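Local structure of protein CPn_0803/CP_1068/CPj0803/CpB0832 (Chlamydophila pneumoniae, 3Q9D) at residues E94-T102 with H114-R125; L53-I61 with E73-C81. The protein is of unknown function but, as a chlamydial coiled-coil protein linked to the needle tip of the type III secretion system, may take part in secretion. All blocks are in the same frame, centred on the assembly; numbering follows the deposited sequence. Where two conformers were deposited one is given.

Interaction 1 (E94-T102 with H114-R125)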
loop_
_atom_site.group_PDB
_atom_site.type_symbol
_atom_site.label_atom_id
_atom_site.label_comp_id
_atom_site.label_asym_id
_atom_site.label_seq_id
_atom_site.Cartn_x
_atom_site.Cartn_y
_atom_site.Cartn_z
ATOM N N GLU A 94 -12.283 29.380 -14.773
ATOM C CA GLU A 94 -11.260 30.346 -15.218
ATOM C C GLU A 94 -10.455 30.856 -14.024
ATOM O O GLU A 94 -9.220 30.904 -14.049
ATOM C CB GLU A 94 -11.918 31.540 -15.904
ATOM C CG GLU A 94 -12.579 31.228 -17.220
ATOM C CD GLU A 94 -11.575 30.918 -18.314
ATOM O OE1 GLU A 94 -10.353 30.966 -18.040
ATOM O OE2 GLU A 94 -12.015 30.635 -19.451
ATOM N N MET A 95 -11.164 31.237 -12.965
ATOM C CA MET A 95 -10.523 31.735 -11.751
ATOM C C MET A 95 -9.551 30.705 -11.150
ATOM O O MET A 95 -8.362 30.999 -10.920
ATOM C CB MET A 95 -11.585 32.098 -10.705
ATOM C CG MET A 95 -10.993 32.465 -9.347
ATOM S SD MET A 95 -12.199 32.476 -7.993
ATOM C CE MET A 95 -13.499 33.459 -8.738
ATOM N N LEU A 96 -10.054 29.496 -10.907
ATOM C CA LEU A 96 -9.324 28.482 -10.117
ATOM C C LEU A 96 -8.369 27.594 -10.921
ATOM O O LEU A 96 -7.386 27.088 -10.383
ATOM C CB LEU A 96 -10.311 27.608 -9.338
ATOM C CG LEU A 96 -11.143 28.380 -8.306
ATOM C CD1 LEU A 96 -12.206 27.481 -7.698
ATOM C CD2 LEU A 96 -10.235 28.945 -7.227
ATOM N N ILE A 97 -8.670 27.389 -12.198
ATOM C CA ILE A 97 -7.768 26.629 -13.063
ATOM C C ILE A 97 -6.741 27.558 -13.717
ATOM O O ILE A 97 -5.546 27.256 -13.729
ATOM C CB ILE A 97 -8.540 25.838 -14.139
ATOM C CG1 ILE A 97 -9.372 24.723 -13.492
ATOM C CG2 ILE A 97 -7.591 25.235 -15.148
ATOM C CD1 ILE A 97 -10.361 24.056 -14.488
ATOM N N ASN A 98 -7.199 28.709 -14.217
ATOM C CA ASN A 98 -6.322 29.644 -14.934
ATOM C C ASN A 98 -5.838 30.874 -14.149
ATOM O O ASN A 98 -5.041 31.640 -14.663
ATOM C CB ASN A 98 -6.989 30.110 -16.237
ATOM C CG ASN A 98 -7.192 28.972 -17.209
ATOM O OD1 ASN A 98 -6.446 27.999 -17.174
ATOM N ND2 ASN A 98 -8.204 29.075 -18.072
ATOM N N GLY A 99 -6.327 31.068 -12.927
ATOM C CA GLY A 99 -5.998 32.257 -12.149
ATOM C C GLY A 99 -6.500 33.573 -12.752
ATOM O O GLY A 99 -5.987 34.659 -12.436
ATOM N N LYS A 100 -7.513 33.487 -13.612
ATOM C CA LYS A 100 -8.005 34.658 -14.355
ATOM C C LYS A 100 -9.412 35.041 -13.917
ATOM O O LYS A 100 -10.282 34.171 -13.748
ATOM C CB LYS A 100 -7.965 34.352 -15.859
ATOM C CG LYS A 100 -8.665 35.360 -16.771
ATOM C CD LYS A 100 -8.069 36.765 -16.660
ATOM C CE LYS A 100 -8.293 37.584 -17.940
ATOM N NZ LYS A 100 -9.726 37.663 -18.354
ATOM N N LEU A 101 -9.629 36.335 -13.700
ATOM C CA LEU A 101 -10.932 36.850 -13.277
ATOM C C LEU A 101 -11.651 37.439 -14.496
ATOM O O LEU A 101 -11.205 38.451 -15.066
ATOM C CB LEU A 101 -10.769 37.915 -12.179
ATOM C CG LEU A 101 -10.190 37.430 -10.842
ATOM C CD1 LEU A 101 -10.145 38.553 -9.829
ATOM C CD2 LEU A 101 -10.997 36.267 -10.288
ATOM N N THR A 102 -12.766 36.818 -14.892
ATOM C CA THR A 102 -13.389 37.160 -16.173
ATOM C C THR A 102 -14.474 38.218 -16.047
ATOM O O THR A 102 -15.160 38.524 -17.020
ATOM C CB THR A 102 -13.962 35.924 -16.883
ATOM O OG1 THR A 102 -15.006 35.344 -16.077
ATOM C CG2 THR A 102 -12.844 34.891 -17.136
ATOM N N HIS A 114 -8.930 36.244 -4.922
ATOM C CA HIS A 114 -7.465 36.159 -4.863
ATOM C C HIS A 114 -7.008 35.143 -3.824
ATOM O O HIS A 114 -6.038 34.432 -4.040
ATOM C CB HIS A 114 -6.824 37.531 -4.613
ATOM C CG HIS A 114 -6.931 38.447 -5.793
ATOM N ND1 HIS A 114 -6.942 37.982 -7.086
ATOM C CD2 HIS A 114 -7.059 39.790 -5.874
ATOM C CE1 HIS A 114 -7.057 39.002 -7.921
ATOM N NE2 HIS A 114 -7.129 40.107 -7.211
ATOM N N SER A 115 -7.726 35.060 -2.709
ATOM C CA SER A 115 -7.364 34.115 -1.661
ATOM C C SER A 115 -7.575 32.674 -2.158
ATOM O O SER A 115 -6.743 31.785 -1.910
ATOM C CB SER A 115 -8.203 34.372 -0.402
ATOM O OG SER A 115 -7.909 33.427 0.600
ATOM N N LEU A 116 -8.686 32.447 -2.857
ATOM C CA LEU A 116 -8.996 31.117 -3.399
ATOM C C LEU A 116 -7.977 30.713 -4.452
ATOM O O LEU A 116 -7.555 29.552 -4.523
ATOM C CB LEU A 116 -10.387 31.089 -4.027
ATOM C CG LEU A 116 -11.578 31.145 -3.061
ATOM C CD1 LEU A 116 -12.882 31.196 -3.875
ATOM C CD2 LEU A 116 -11.577 29.963 -2.058
ATOM N N ILE A 117 -7.566 31.677 -5.262
ATOM C CA ILE A 117 -6.559 31.414 -6.284
ATOM C C ILE A 117 -5.250 31.000 -5.613
ATOM O O ILE A 117 -4.640 29.987 -5.980
ATOM C CB ILE A 117 -6.335 32.649 -7.189
ATOM C CG1 ILE A 117 -7.557 32.852 -8.095
ATOM C CG2 ILE A 117 -5.087 32.463 -8.037
ATOM C CD1 ILE A 117 -7.507 34.174 -8.924
ATOM N N ALA A 118 -4.834 31.774 -4.611
ATOM C CA ALA A 118 -3.588 31.505 -3.911
ATOM C C ALA A 118 -3.642 30.143 -3.231
ATOM O O ALA A 118 -2.687 29.375 -3.293
ATOM C CB ALA A 118 -3.288 32.612 -2.882
ATOM N N GLU A 119 -4.759 29.834 -2.583
ATOM C CA GLU A 119 -4.856 28.568 -1.865
ATOM C C GLU A 119 -5.009 27.335 -2.783
ATOM O O GLU A 119 -4.473 26.257 -2.506
ATOM C CB GLU A 119 -5.992 28.629 -0.838
ATOM C CG GLU A 119 -6.039 27.411 0.104
ATOM C CD GLU A 119 -6.946 27.650 1.312
ATOM O OE1 GLU A 119 -7.457 28.785 1.457
ATOM O OE2 GLU A 119 -7.139 26.715 2.125
ATOM N N PHE A 120 -5.716 27.480 -3.891
ATOM C CA PHE A 120 -6.186 26.281 -4.599
ATOM C C PHE A 120 -5.723 26.093 -6.016
ATOM O O PHE A 120 -5.855 24.995 -6.551
ATOM C CB PHE A 120 -7.721 26.197 -4.546
ATOM C CG PHE A 120 -8.240 26.033 -3.162
ATOM C CD1 PHE A 120 -7.991 24.857 -2.464
ATOM C CD2 PHE A 120 -8.934 27.047 -2.544
ATOM C CE1 PHE A 120 -8.443 24.689 -1.187
ATOM C CE2 PHE A 120 -9.390 26.899 -1.239
ATOM C CZ PHE A 120 -9.156 25.705 -0.561
ATOM N N MET A 121 -5.189 27.135 -6.642
ATOM C CA MET A 121 -4.840 27.005 -8.052
ATOM C C MET A 121 -3.791 25.917 -8.307
ATOM O O MET A 121 -3.953 25.088 -9.198
ATOM C CB MET A 121 -4.373 28.328 -8.666
ATOM C CG MET A 121 -4.048 28.175 -10.169
ATOM S SD MET A 121 -3.643 29.780 -10.942
ATOM C CE MET A 121 -2.258 30.350 -9.945
ATOM N N MET A 122 -2.704 25.927 -7.551
ATOM C CA MET A 122 -1.658 24.931 -7.751
ATOM C C MET A 122 -2.112 23.497 -7.421
ATOM O O MET A 122 -1.872 22.563 -8.196
ATOM C CB MET A 122 -0.402 25.340 -6.973
ATOM C CG MET A 122 0.275 26.570 -7.570
ATOM S SD MET A 122 0.668 26.282 -9.309
ATOM C CE MET A 122 1.138 24.492 -9.238
ATOM N N PRO A 123 -2.795 23.315 -6.281
ATOM C CA PRO A 123 -3.278 21.972 -5.948
ATOM C C PRO A 123 -4.264 21.455 -7.009
ATOM O O PRO A 123 -4.273 20.258 -7.315
ATOM C CB PRO A 123 -3.986 22.185 -4.612
ATOM C CG PRO A 123 -3.238 23.339 -3.986
ATOM C CD PRO A 123 -2.905 24.245 -5.139
ATOM N N ILE A 124 -5.092 22.348 -7.552
ATOM C CA ILE A 124 -5.994 21.969 -8.659
ATOM C C ILE A 124 -5.233 21.573 -9.929
ATOM O O ILE A 124 -5.571 20.584 -10.595
ATOM C CB ILE A 124 -7.028 23.088 -8.978
ATOM C CG1 ILE A 124 -8.020 23.224 -7.807
ATOM C CG2 ILE A 124 -7.752 22.792 -10.314
ATOM C CD1 ILE A 124 -8.782 24.582 -7.788
ATOM N N ARG A 125 -4.214 22.354 -10.273
ATOM C CA ARG A 125 -3.349 22.013 -11.404
ATOM C C ARG A 125 -2.595 20.700 -11.186
ATOM O O ARG A 125 -2.412 19.921 -12.127
ATOM C CB ARG A 125 -2.388 23.167 -11.698
ATOM C CG ARG A 125 -3.195 24.433 -12.031
ATOM C CD ARG A 125 -2.329 25.693 -12.203
ATOM N NE ARG A 125 -1.602 25.714 -13.469
ATOM C CZ ARG A 125 -2.177 25.854 -14.662
ATOM N NH1 ARG A 125 -3.499 25.963 -14.762
ATOM N NH2 ARG A 125 -1.431 25.870 -15.761
#
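L96 and M121 bring the two backbones together, their CA atoms 5.2 Å apart. Helices 94-98 and 114-125 cross at -55° with their axes 8.0 Å apart, so the last turn of the first sits directly on the second. L96 works with two parts of its side chain: CB rests on I124 CD1 at 3.7 Å, while CD2 touches L116 CB, the two side chains slanting across each other. Next to it, I97 CG1 meets I124 CG2 with the two chains at about a right angle. I117 crosses M95 obliquely, CG1 against M95 O and, in the conformer given, 3.7 Å from M95 CG, with CD1 near the carbonyl oxygens of M95 and G99. M121 swings CG anti to its N (chi1 -178°) and bends at chi3, which brings SD to 3.6 Å from G99 N, where the chain leaves the helix with positive phi. Beyond the turn, L101 CD1 touches H114 CE1 obliquely at 3.7 Å. R125 folds at chi3 so that I97 O meets the edge of its guanidinium; the NH1-O distance is 2.6 Å, but the bond is weak, with an angle of 119° at the hydrogen. N98 ND2 binds E94 OE1 from above the carboxylate plane. F74 of helix 70-82 packs on L96 and I97. The chemistry is therefore mostly apolar, with polar links at the helix end: L96 O, buried without a hydrogen-bond partner, receives a CA-H...O contact from M121, and R125 probably adds positive charge near the carbonyl-rich C terminus of helix 94-98.

Interaction 2 (L53-I61 with E73-C81)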
loop_
_atom_site.group_PDB
_atom_site.type_symbol
_atom_site.label_atom_id
_atom_site.label_comp_id
_atom_site.label_asym_id
_atom_site.label_seq_id
_atom_site.Cartn_x
_atom_site.Cartn_y
_atom_site.Cartn_z
ATOM N N LEU A 53 -19.006 29.264 0.805
ATOM C CA LEU A 53 -19.370 27.862 0.649
ATOM C C LEU A 53 -18.366 27.129 -0.236
ATOM O O LEU A 53 -17.986 25.996 0.047
ATOM C CB LEU A 53 -20.775 27.737 0.060
ATOM C CG LEU A 53 -21.911 27.455 1.044
ATOM C CD1 LEU A 53 -22.863 28.638 1.109
ATOM C CD2 LEU A 53 -22.653 26.190 0.647
ATOM N N LEU A 54 -17.939 27.788 -1.309
ATOM C CA LEU A 54 -16.982 27.206 -2.236
ATOM C C LEU A 54 -15.653 26.954 -1.544
ATOM O O LEU A 54 -15.032 25.912 -1.738
ATOM C CB LEU A 54 -16.781 28.128 -3.437
ATOM C CG LEU A 54 -15.837 27.632 -4.531
ATOM C CD1 LEU A 54 -16.294 26.287 -5.063
ATOM C CD2 LEU A 54 -15.744 28.653 -5.651
ATOM N N GLU A 55 -15.226 27.908 -0.724
ATOM C CA GLU A 55 -13.963 27.758 0.002
ATOM C C GLU A 55 -13.998 26.559 0.948
ATOM O O GLU A 55 -13.048 25.774 0.993
ATOM C CB GLU A 55 -13.636 29.016 0.803
ATOM C CG GLU A 55 -12.310 28.920 1.548
ATOM C CD GLU A 55 -12.033 30.145 2.422
ATOM O OE1 GLU A 55 -12.782 30.366 3.402
ATOM O OE2 GLU A 55 -11.070 30.885 2.124
ATOM N N GLY A 56 -15.073 26.432 1.722
ATOM C CA GLY A 56 -15.214 25.303 2.638
ATOM C C GLY A 56 -15.181 23.969 1.901
ATOM O O GLY A 56 -14.521 23.032 2.327
ATOM N N ASN A 57 -15.903 23.878 0.789
ATOM C CA ASN A 57 -15.910 22.660 -0.016
ATOM C C ASN A 57 -14.536 22.308 -0.627
ATOM O O ASN A 57 -14.128 21.145 -0.657
ATOM C CB ASN A 57 -17.006 22.773 -1.090
ATOM C CG ASN A 57 -18.394 22.588 -0.499
ATOM O OD1 ASN A 57 -18.594 21.684 0.308
ATOM N ND2 ASN A 57 -19.345 23.438 -0.877
ATOM N N LEU A 58 -13.811 23.320 -1.077
ATOM C CA LEU A 58 -12.475 23.102 -1.604
ATOM C C LEU A 58 -11.517 22.727 -0.472
ATOM O O LEU A 58 -10.700 21.819 -0.627
ATOM C CB LEU A 58 -11.974 24.326 -2.360
ATOM C CG LEU A 58 -12.732 24.666 -3.648
ATOM C CD1 LEU A 58 -12.320 26.035 -4.173
ATOM C CD2 LEU A 58 -12.552 23.609 -4.726
ATOM N N LYS A 59 -11.589 23.436 0.651
ATOM C CA LYS A 59 -10.769 23.039 1.791
ATOM C C LYS A 59 -10.996 21.571 2.128
ATOM O O LYS A 59 -10.059 20.858 2.450
ATOM C CB LYS A 59 -11.070 23.891 3.025
ATOM C CG LYS A 59 -10.419 25.298 2.962
ATOM C CD LYS A 59 -10.796 26.110 4.210
ATOM C CE LYS A 59 -10.040 27.458 4.232
ATOM N NZ LYS A 59 -8.543 27.240 4.341
ATOM N N ARG A 60 -12.248 21.127 2.086
ATOM C CA ARG A 60 -12.572 19.733 2.394
ATOM C C ARG A 60 -11.908 18.766 1.420
ATOM O O ARG A 60 -11.249 17.801 1.821
ATOM C CB ARG A 60 -14.092 19.525 2.372
ATOM C CG ARG A 60 -14.537 18.124 2.797
ATOM C CD ARG A 60 -16.047 18.073 3.102
ATOM N NE ARG A 60 -16.512 19.269 3.804
ATOM C CZ ARG A 60 -17.248 20.219 3.236
ATOM N NH1 ARG A 60 -17.626 21.278 3.927
ATOM N NH2 ARG A 60 -17.606 20.097 1.970
ATOM N N ILE A 61 -12.080 19.004 0.124
ATOM C CA ILE A 61 -11.552 18.022 -0.813
ATOM C C ILE A 61 -10.030 17.999 -0.805
ATOM O O ILE A 61 -9.446 16.947 -1.025
ATOM C CB ILE A 61 -12.088 18.184 -2.254
ATOM C CG1 ILE A 61 -11.534 19.450 -2.907
ATOM C CG2 ILE A 61 -13.617 18.189 -2.281
ATOM C CD1 ILE A 61 -12.062 19.657 -4.320
ATOM N N GLU A 73 -13.523 15.507 -8.711
ATOM C CA GLU A 73 -14.273 15.871 -7.513
ATOM C C GLU A 73 -14.397 17.394 -7.410
ATOM O O GLU A 73 -15.451 17.923 -7.060
ATOM C CB GLU A 73 -13.584 15.313 -6.259
ATOM C CG GLU A 73 -14.394 15.533 -4.991
ATOM C CD GLU A 73 -13.787 14.840 -3.762
ATOM O OE1 GLU A 73 -12.632 14.364 -3.853
ATOM O OE2 GLU A 73 -14.476 14.787 -2.707
ATOM N N PHE A 74 -13.306 18.087 -7.722
ATOM C CA PHE A 74 -13.308 19.535 -7.823
ATOM C C PHE A 74 -14.325 20.058 -8.864
ATOM O O PHE A 74 -15.074 20.997 -8.601
ATOM C CB PHE A 74 -11.894 20.025 -8.161
ATOM C CG PHE A 74 -11.866 21.353 -8.855
ATOM C CD1 PHE A 74 -12.057 22.531 -8.145
ATOM C CD2 PHE A 74 -11.640 21.426 -10.226
ATOM C CE1 PHE A 74 -12.033 23.790 -8.807
ATOM C CE2 PHE A 74 -11.607 22.664 -10.885
ATOM C CZ PHE A 74 -11.806 23.833 -10.180
ATOM N N GLN A 75 -14.345 19.476 -10.055
ATOM C CA GLN A 75 -15.328 19.909 -11.053
ATOM C C GLN A 75 -16.733 19.761 -10.511
ATOM O O GLN A 75 -17.578 20.603 -10.735
ATOM C CB GLN A 75 -15.196 19.073 -12.333
ATOM C CG GLN A 75 -13.901 19.323 -13.097
ATOM C CD GLN A 75 -13.845 18.484 -14.357
ATOM O OE1 GLN A 75 -13.895 17.258 -14.292
ATOM N NE2 GLN A 75 -13.784 19.143 -15.513
ATOM N N ASN A 76 -16.986 18.670 -9.806
ATOM C CA ASN A 76 -18.323 18.423 -9.242
ATOM C C ASN A 76 -18.712 19.497 -8.212
ATOM O O ASN A 76 -19.850 19.953 -8.184
ATOM C CB ASN A 76 -18.384 17.032 -8.612
ATOM C CG ASN A 76 -19.755 16.708 -8.040
ATOM O OD1 ASN A 76 -20.729 16.616 -8.780
ATOM N ND2 ASN A 76 -19.835 16.545 -6.722
ATOM N N VAL A 77 -17.744 19.912 -7.397
ATOM C CA VAL A 77 -17.925 21.013 -6.450
ATOM C C VAL A 77 -18.281 22.313 -7.167
ATOM O O VAL A 77 -19.199 23.031 -6.766
ATOM C CB VAL A 77 -16.635 21.222 -5.609
ATOM C CG1 VAL A 77 -16.631 22.601 -4.926
ATOM C CG2 VAL A 77 -16.510 20.097 -4.566
ATOM N N VAL A 78 -17.566 22.614 -8.246
ATOM C CA VAL A 78 -17.884 23.818 -9.006
ATOM C C VAL A 78 -19.284 23.744 -9.631
ATOM O O VAL A 78 -20.063 24.698 -9.537
ATOM C CB VAL A 78 -16.821 24.117 -10.086
ATOM C CG1 VAL A 78 -17.276 25.305 -10.952
ATOM C CG2 VAL A 78 -15.471 24.445 -9.423
ATOM N N PHE A 79 -19.611 22.616 -10.250
ATOM C CA PHE A 79 -20.923 22.479 -10.865
ATOM C C PHE A 79 -22.034 22.578 -9.820
ATOM O O PHE A 79 -23.038 23.255 -10.044
ATOM C CB PHE A 79 -21.014 21.197 -11.697
ATOM C CG PHE A 79 -20.277 21.285 -13.013
ATOM C CD1 PHE A 79 -20.516 22.342 -13.885
ATOM C CD2 PHE A 79 -19.338 20.324 -13.371
ATOM C CE1 PHE A 79 -19.834 22.436 -15.099
ATOM C CE2 PHE A 79 -18.660 20.402 -14.584
ATOM C CZ PHE A 79 -18.904 21.468 -15.445
ATOM N N ASN A 80 -21.836 21.939 -8.670
ATOM C CA ASN A 80 -22.811 22.020 -7.575
ATOM C C ASN A 80 -23.019 23.466 -7.157
ATOM O O ASN A 80 -24.142 23.913 -6.969
ATOM C CB ASN A 80 -22.369 21.182 -6.354
ATOM C CG ASN A 80 -22.575 19.690 -6.564
ATOM O OD1 ASN A 80 -23.233 19.278 -7.517
ATOM N ND2 ASN A 80 -22.028 18.873 -5.661
ATOM N N CYS A 81 -21.925 24.196 -7.013
ATOM C CA CYS A 81 -22.001 25.602 -6.634
ATOM C C CYS A 81 -22.697 26.447 -7.714
ATOM O O CYS A 81 -23.491 27.333 -7.394
ATOM C CB CYS A 81 -20.609 26.156 -6.305
ATOM S SG CYS A 81 -19.958 25.668 -4.673
HETATM O O HOH W 1 -11.286 14.441 -1.315
#
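Helices 53-61 and 73-81 run antiparallel, their directions 163° apart and their axes 10.4 Å from each other at closest approach; the nearest CA pairs are L54-C81, N57-V77 and L58-F74. V77 is a knob set in a hole formed by L54, N57, L58 and I61. Its CG1, anti to the backbone N (chi1 163°), touches L54 CD1 at 3.7 Å and N57 CB, whereas CG2 faces I61 CG2. The same L54 CD1 also meets C81 SG at 3.7 Å in the C81 conformer given. L58 brings CD2 to the edge of the F74 ring, in its plane, 3.6 Å from CD1. I61, in the conformer given, holds CG1 between its N and carbonyl carbon (chi1 70°), sending CD1 over F74 CA at 3.7 Å. I61 and E73 slide past each other in opposite directions, which sets I61 CG2 3.5 Å from E73 OE2. The E73 carboxylate is shared: a water donates to both I61 O and E73 OE1, and OE2 accepts from N138 of a third subunit. Helices 48-61 and 70-82, consecutive and antiparallel, form a helical hairpin with V77 as a single knob-into-hole contact, here within the N-terminal helical bundle, with one end drawn into the subunit interface.

From the N terminus, helix 48-61 leads through a loop and back along helix 70-82, and interaction 2 closes this first hairpin. Helix 86-98 follows, then a turn and loop to helix 107-133, where interaction 1 closes a second connection. The two lie in series, neither nested nor crossed, with centres about 13 Å apart. They meet directly: I124 CD1 packs 3.5 Å from F74 CE1, F120 lies against K59, and E119 OE2 forms a salt bridge with K59 NZ. Together they join four successive helices into the N-terminal bundle. K59 NZ also bonds A118 O of another subunit, linking this junction to the assembly.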